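Local coordinates for DUF6836 domain-containing protein (Clostridium leptum, PDB 4PW1), which is of unknown function but has a unique fold in which a nine-stranded antiparallel beta sheet is surrounded by alpha-helices, at residues B[176-181]-B[202-207]; B[182-187]-B[195-200]. All blocks are in the same frame, centred on the assembly; numbering follows the deposited sequence.

Interaction 1 of 2, residues B[176-181]-B[202-207]; sequences MFFMRC and YTIWEL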
loop_
_atom_site.group_PDB
_atom_site.type_symbol
_atom_site.label_atom_id
_atom_site.label_comp_id
_atom_site.label_asym_id
_atom_site.label_seq_id
_atom_site.Cartn_x
_atom_site.Cartn_y
_atom_site.Cartn_z
HETATM N N MSE B 176 -5.743 17.941 -19.356
HETATM C CA MSE B 176 -4.413 17.772 -19.921
HETATM C C MSE B 176 -4.065 16.312 -20.008
HETATM O O MSE B 176 -3.493 15.835 -21.026
HETATM C CB MSE B 176 -3.322 18.438 -19.091
HETATM C CG MSE B 176 -3.455 19.948 -19.185
HETATM SE SE MSE B 176 -1.967 20.806 -18.185
HETATM C CE MSE B 176 -1.945 20.034 -16.341
ATOM N N PHE B 177 -4.382 15.581 -18.947
ATOM C CA PHE B 177 -4.052 14.156 -18.924
ATOM C C PHE B 177 -4.877 13.388 -19.970
ATOM O O PHE B 177 -4.342 12.593 -20.715
ATOM C CB PHE B 177 -4.281 13.575 -17.546
ATOM C CG PHE B 177 -4.029 12.089 -17.476
ATOM C CD1 PHE B 177 -2.741 11.588 -17.545
ATOM C CD2 PHE B 177 -5.089 11.210 -17.393
ATOM C CE1 PHE B 177 -2.519 10.219 -17.513
ATOM C CE2 PHE B 177 -4.886 9.850 -17.344
ATOM C CZ PHE B 177 -3.591 9.361 -17.398
ATOM N N PHE B 178 -6.173 13.635 -20.054
ATOM C CA PHE B 178 -6.990 12.942 -21.076
ATOM C C PHE B 178 -6.558 13.259 -22.497
ATOM O O PHE B 178 -6.556 12.377 -23.373
ATOM C CB PHE B 178 -8.480 13.243 -20.885
ATOM C CG PHE B 178 -9.029 12.707 -19.599
ATOM C CD1 PHE B 178 -8.608 11.507 -19.111
ATOM C CD2 PHE B 178 -9.938 13.427 -18.863
ATOM C CE1 PHE B 178 -9.081 11.024 -17.900
ATOM C CE2 PHE B 178 -10.438 12.924 -17.674
ATOM C CZ PHE B 178 -10.018 11.726 -17.207
HETATM N N MSE B 179 -6.177 14.500 -22.730
HETATM C CA MSE B 179 -5.740 14.920 -24.079
HETATM C C MSE B 179 -4.456 14.204 -24.426
HETATM O O MSE B 179 -4.290 13.743 -25.546
HETATM C CB MSE B 179 -5.453 16.417 -24.147
HETATM C CG MSE B 179 -6.728 17.246 -24.299
HETATM SE SE MSE B 179 -6.370 19.171 -23.944
HETATM C CE MSE B 179 -4.606 19.204 -24.868
ATOM N N ARG B 180 -3.533 14.088 -23.466
ATOM C CA ARG B 180 -2.302 13.314 -23.725
ATOM C C ARG B 180 -2.597 11.845 -24.027
ATOM O O ARG B 180 -2.043 11.261 -24.991
ATOM C CB ARG B 180 -1.295 13.435 -22.584
ATOM C CG ARG B 180 -0.659 14.810 -22.500
ATOM C CD ARG B 180 0.178 14.908 -21.238
ATOM N NE ARG B 180 0.877 16.183 -21.117
ATOM C CZ ARG B 180 2.019 16.494 -21.718
ATOM N NH1 ARG B 180 2.638 15.645 -22.530
ATOM N NH2 ARG B 180 2.540 17.696 -21.522
ATOM N N CYS B 181 -3.488 11.239 -23.246
ATOM C CA CYS B 181 -3.893 9.841 -23.505
ATOM C C CYS B 181 -4.466 9.630 -24.919
ATOM O O CYS B 181 -4.076 8.689 -25.626
ATOM C CB CYS B 181 -4.885 9.345 -22.448
ATOM S SG CYS B 181 -4.159 9.123 -20.778
ATOM N N TYR B 202 -12.080 5.164 -22.681
ATOM C CA TYR B 202 -13.429 5.349 -22.166
ATOM C C TYR B 202 -13.462 5.004 -20.651
ATOM O O TYR B 202 -14.032 5.729 -19.848
ATOM C CB TYR B 202 -14.466 4.521 -22.941
ATOM C CG TYR B 202 -15.822 4.696 -22.333
ATOM C CD1 TYR B 202 -16.615 5.779 -22.673
ATOM C CD2 TYR B 202 -16.272 3.835 -21.340
ATOM C CE1 TYR B 202 -17.829 6.001 -22.043
ATOM C CE2 TYR B 202 -17.478 4.052 -20.689
ATOM C CZ TYR B 202 -18.244 5.135 -21.045
ATOM O OH TYR B 202 -19.451 5.357 -20.449
ATOM N N THR B 203 -12.871 3.882 -20.264
ATOM C CA THR B 203 -12.946 3.464 -18.865
ATOM C C THR B 203 -12.300 4.507 -17.944
ATOM O O THR B 203 -12.829 4.836 -16.896
ATOM C CB THR B 203 -12.244 2.118 -18.660
ATOM O OG1 THR B 203 -12.919 1.143 -19.426
ATOM C CG2 THR B 203 -12.258 1.671 -17.186
ATOM N N ILE B 204 -11.176 5.048 -18.364
ATOM C CA ILE B 204 -10.488 6.037 -17.556
ATOM C C ILE B 204 -11.366 7.279 -17.378
ATOM O O ILE B 204 -11.554 7.789 -16.258
ATOM C CB ILE B 204 -9.112 6.387 -18.202
ATOM C CG1 ILE B 204 -8.180 5.168 -18.136
ATOM C CG2 ILE B 204 -8.470 7.542 -17.494
ATOM C CD1 ILE B 204 -6.980 5.288 -19.064
ATOM N N TRP B 205 -11.924 7.753 -18.488
ATOM C CA TRP B 205 -12.791 8.900 -18.451
ATOM C C TRP B 205 -14.009 8.662 -17.584
ATOM O O TRP B 205 -14.371 9.511 -16.743
ATOM C CB TRP B 205 -13.172 9.218 -19.895
ATOM C CG TRP B 205 -14.055 10.339 -20.131
ATOM C CD1 TRP B 205 -13.704 11.660 -20.243
ATOM C CD2 TRP B 205 -15.461 10.276 -20.305
ATOM N NE1 TRP B 205 -14.823 12.419 -20.524
ATOM C CE2 TRP B 205 -15.913 11.591 -20.557
ATOM C CE3 TRP B 205 -16.392 9.230 -20.337
ATOM C CZ2 TRP B 205 -17.252 11.866 -20.844
ATOM C CZ3 TRP B 205 -17.735 9.525 -20.555
ATOM C CH2 TRP B 205 -18.146 10.825 -20.810
ATOM N N GLU B 206 -14.660 7.517 -17.790
ATOM C CA GLU B 206 -15.874 7.199 -17.068
ATOM C C GLU B 206 -15.634 7.072 -15.539
ATOM O O GLU B 206 -16.475 7.480 -14.737
ATOM C CB GLU B 206 -16.512 5.912 -17.582
ATOM C CG GLU B 206 -17.869 5.610 -16.963
ATOM C CD GLU B 206 -18.368 4.233 -17.325
ATOM O OE1 GLU B 206 -17.703 3.305 -16.840
ATOM O OE2 GLU B 206 -19.377 4.062 -18.100
ATOM N N LEU B 207 -14.515 6.495 -15.143
ATOM C CA LEU B 207 -14.228 6.424 -13.726
ATOM C C LEU B 207 -14.112 7.790 -13.088
ATOM O O LEU B 207 -14.718 8.042 -12.018
ATOM C CB LEU B 207 -12.938 5.703 -13.474
ATOM C CG LEU B 207 -13.093 4.205 -13.571
ATOM C CD1 LEU B 207 -11.700 3.606 -13.667
ATOM C CD2 LEU B 207 -13.894 3.673 -12.397
#
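Phe-178 and Trp-205 meet between two nearly antiparallel helix segments, 176-181 and 202-207, whose axes approach to 11.3 Å at an angle of 169°. The backbones are closest at this pair, with Phe-178 CA and Trp-205 CA 7.5 Å apart. Large side chains fill the gap, and no hydrogen bond crosses it.

Phe-178 is the main bridge. Its ring lies beside the backbone N and anti to the carbonyl carbon (chi1 -65°), which sends it across to the second helix. There it does two things. CE1, on the ring edge, meets Ile-204 CG2 at 3.6 Å from Phe-178 CE1, close to the ring plane, as the two side chains run past each other in opposite directions. One ring face receives the edge of the Trp-205 indole. This is an edge-to-face pair, with the Phe-178 ring and the five-membered ring of Trp-205 at a centroid distance of 5.7 Å and planes at 64°. Trp-205 CD1 sits above the rim of the Phe-178 ring, 4.3 Å from Phe-178 CE2. The indole is also held by a hydrogen bond from Trp-205 NE1 to Pro-143 O, and Phe-139 meets both rings and extends the aromatic cluster.

Deeper in, Phe-177 CE2 touches the same methyl, Ile-204 CG2, at 4.3 Å, again edge-on. Phe-177 packs on strand 233-239 through Leu-236, and Ile-204 on strands 233-239 and 244-251 through Met-234 and Leu-250. The arrangement is that of an antiparallel helical hairpin lying against the antiparallel sheet of this fold.

Interaction 2 of 2, residues B[182-187]-B[195-200]; sequences QMLSDQ and DYIGDN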
loop_
_atom_site.group_PDB
_atom_site.type_symbol
_atom_site.label_atom_id
_atom_site.label_comp_id
_atom_site.label_asym_id
_atom_site.label_seq_id
_atom_site.Cartn_x
_atom_site.Cartn_y
_atom_site.Cartn_z
ATOM N N GLN B 182 -5.375 10.517 -25.307
ATOM C CA GLN B 182 -5.985 10.518 -26.640
ATOM C C GLN B 182 -4.923 10.717 -27.732
ATOM O O GLN B 182 -4.949 10.047 -28.770
ATOM C CB GLN B 182 -7.037 11.645 -26.710
ATOM C CG GLN B 182 -7.809 11.708 -28.044
ATOM C CD GLN B 182 -8.626 10.460 -28.245
ATOM O OE1 GLN B 182 -9.480 10.142 -27.411
ATOM N NE2 GLN B 182 -8.275 9.667 -29.259
HETATM N N MSE B 183 -3.984 11.643 -27.513
HETATM C CA MSE B 183 -2.925 11.880 -28.502
HETATM C C MSE B 183 -2.094 10.637 -28.663
HETATM O O MSE B 183 -1.686 10.310 -29.764
HETATM C CB MSE B 183 -1.944 13.002 -28.147
HETATM C CG MSE B 183 -2.564 14.363 -28.350
HETATM SE SE MSE B 183 -1.369 15.766 -27.641
HETATM C CE MSE B 183 0.297 14.993 -28.402
ATOM N N LEU B 184 -1.773 9.951 -27.564
ATOM C CA LEU B 184 -0.993 8.706 -27.682
ATOM C C LEU B 184 -1.703 7.659 -28.533
ATOM O O LEU B 184 -1.088 7.033 -29.421
ATOM C CB LEU B 184 -0.676 8.142 -26.304
ATOM C CG LEU B 184 0.038 6.789 -26.269
ATOM C CD1 LEU B 184 1.365 6.837 -27.006
ATOM C CD2 LEU B 184 0.231 6.358 -24.845
ATOM N N SER B 185 -2.985 7.444 -28.253
ATOM C CA SER B 185 -3.771 6.507 -29.028
ATOM C C SER B 185 -3.782 6.906 -30.522
ATOM O O SER B 185 -3.548 6.062 -31.400
ATOM C CB SER B 185 -5.209 6.461 -28.486
ATOM O OG SER B 185 -6.033 5.645 -29.305
ATOM N N ASP B 186 -4.040 8.178 -30.803
ATOM C CA ASP B 186 -4.071 8.657 -32.202
ATOM C C ASP B 186 -2.719 8.458 -32.872
ATOM O O ASP B 186 -2.635 7.959 -33.980
ATOM C CB ASP B 186 -4.414 10.138 -32.279
ATOM C CG ASP B 186 -5.785 10.431 -31.800
ATOM O OD1 ASP B 186 -6.579 9.495 -31.712
ATOM O OD2 ASP B 186 -6.090 11.597 -31.511
ATOM N N GLN B 187 -1.651 8.840 -32.182
ATOM C CA GLN B 187 -0.299 8.632 -32.691
ATOM C C GLN B 187 -0.075 7.163 -33.105
ATOM O O GLN B 187 0.378 6.908 -34.246
ATOM C CB GLN B 187 0.722 9.074 -31.646
ATOM C CG GLN B 187 2.182 8.813 -31.979
ATOM C CD GLN B 187 2.654 9.567 -33.198
ATOM O OE1 GLN B 187 2.031 10.535 -33.624
ATOM N NE2 GLN B 187 3.753 9.109 -33.775
ATOM N N ASP B 195 -2.010 -0.125 -30.618
ATOM C CA ASP B 195 -2.465 0.942 -29.763
ATOM C C ASP B 195 -2.875 0.291 -28.443
ATOM O O ASP B 195 -3.974 -0.237 -28.315
ATOM C CB ASP B 195 -3.639 1.704 -30.363
ATOM C CG ASP B 195 -4.274 2.668 -29.372
ATOM O OD1 ASP B 195 -3.673 2.882 -28.269
ATOM O OD2 ASP B 195 -5.371 3.211 -29.666
ATOM N N TYR B 196 -1.980 0.308 -27.469
ATOM C CA TYR B 196 -2.282 -0.342 -26.173
ATOM C C TYR B 196 -2.999 0.560 -25.171
ATOM O O TYR B 196 -3.243 0.127 -24.033
ATOM C CB TYR B 196 -0.986 -0.847 -25.513
ATOM C CG TYR B 196 -0.368 -1.970 -26.298
ATOM C CD1 TYR B 196 -0.985 -3.228 -26.387
ATOM C CD2 TYR B 196 0.784 -1.762 -27.017
ATOM C CE1 TYR B 196 -0.419 -4.250 -27.154
ATOM C CE2 TYR B 196 1.356 -2.760 -27.774
ATOM C CZ TYR B 196 0.749 -3.991 -27.855
ATOM O OH TYR B 196 1.364 -4.928 -28.622
ATOM N N ILE B 197 -3.371 1.784 -25.548
ATOM C CA ILE B 197 -4.143 2.647 -24.643
ATOM C C ILE B 197 -5.605 2.930 -25.076
ATOM O O ILE B 197 -6.471 3.193 -24.235
ATOM C CB ILE B 197 -3.396 3.977 -24.329
ATOM C CG1 ILE B 197 -4.040 4.589 -23.067
ATOM C CG2 ILE B 197 -3.388 4.957 -25.523
ATOM C CD1 ILE B 197 -3.220 5.644 -22.371
ATOM N N GLY B 198 -5.877 2.869 -26.382
ATOM C CA GLY B 198 -7.205 3.286 -26.953
ATOM C C GLY B 198 -8.388 2.573 -26.365
ATOM O O GLY B 198 -9.418 3.194 -26.040
ATOM N N ASP B 199 -8.213 1.277 -26.133
ATOM C CA ASP B 199 -9.274 0.468 -25.526
ATOM C C ASP B 199 -9.566 0.846 -24.086
ATOM O O ASP B 199 -10.644 0.486 -23.568
ATOM C CB ASP B 199 -8.951 -1.039 -25.599
ATOM C CG ASP B 199 -9.071 -1.610 -27.003
ATOM O OD1 ASP B 199 -9.477 -0.890 -27.887
ATOM O OD2 ASP B 199 -8.738 -2.791 -27.224
ATOM N N ASN B 200 -8.621 1.526 -23.411
ATOM C CA ASN B 200 -8.803 1.927 -22.012
ATOM C C ASN B 200 -9.320 3.356 -21.772
ATOM O O ASN B 200 -9.656 3.720 -20.627
ATOM C CB ASN B 200 -7.482 1.696 -21.249
ATOM C CG ASN B 200 -7.184 0.231 -21.042
ATOM O OD1 ASN B 200 -8.087 -0.620 -21.136
ATOM N ND2 ASN B 200 -5.901 -0.080 -20.755
#
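Asp-195 meets Ser-185 just before the chain enters helix 198-210. The Asp-195 CB bond points toward helix 173-190, and CG is anti to the backbone N (chi1 170°). This carries the carboxylate up to the serine, where Asp-195 CG lies 3.5 Å from Ser-185 OG. The two oxygens then divide the work. Asp-195 OD2 accepts a short hydrogen bond from Ser-185 OG, 2.5 Å long, on its syn side but 33° out of the carboxylate plane. OD2 also forms a salt bridge with Arg-189, which probably favours the charged carboxylate. OD1 turns back to its own segment. Asp-195 OD1 accepts from Ile-197 N at 2.9 Å and from Gly-198 N at 2.9 Å, both from the same face of the carboxylate.

Beside this polar link, Ile-197 CG2 packs against the helix. Ile-197 CG2 touches Leu-184 CD2 at 3.9 Å and Ser-185 CB at 3.8 Å, and the Leu-184 and Ile-197 side chains cross at about a right angle. Gly-198 lets the backbones come close, with Gly-198 CA 3.5 Å from Ser-185 OG. The bond from Ile-197 N to OD1 makes an Asx turn, and with that from Gly-198 N it caps the turn leading into helix 198-210.

In the fold
Interactions 1 and 2 join the same two helices, 173-190 and 198-210. Interaction 2 closes the hairpin next to its turn, and interaction 1 holds it farther along. Their centres are about 10 Å apart. They touch directly where Ile-197 CG2 of interaction 2 lies 3.8 Å from Cys-181 O of interaction 1. Leu-201 lies between the two on the second helix and touches Cys-181, Gln-182 and Ser-185. Tyr-252 OH bonds to Asn-200 and Thr-203, one residue from each contact's second segment. The character changes along the hairpin, from aromatic and apolar at 176-181/202-207 to a mix of a serine-aspartate bond and aliphatic packing at 182-187/195-200. The function is unknown, so neither contact can be tied to a site.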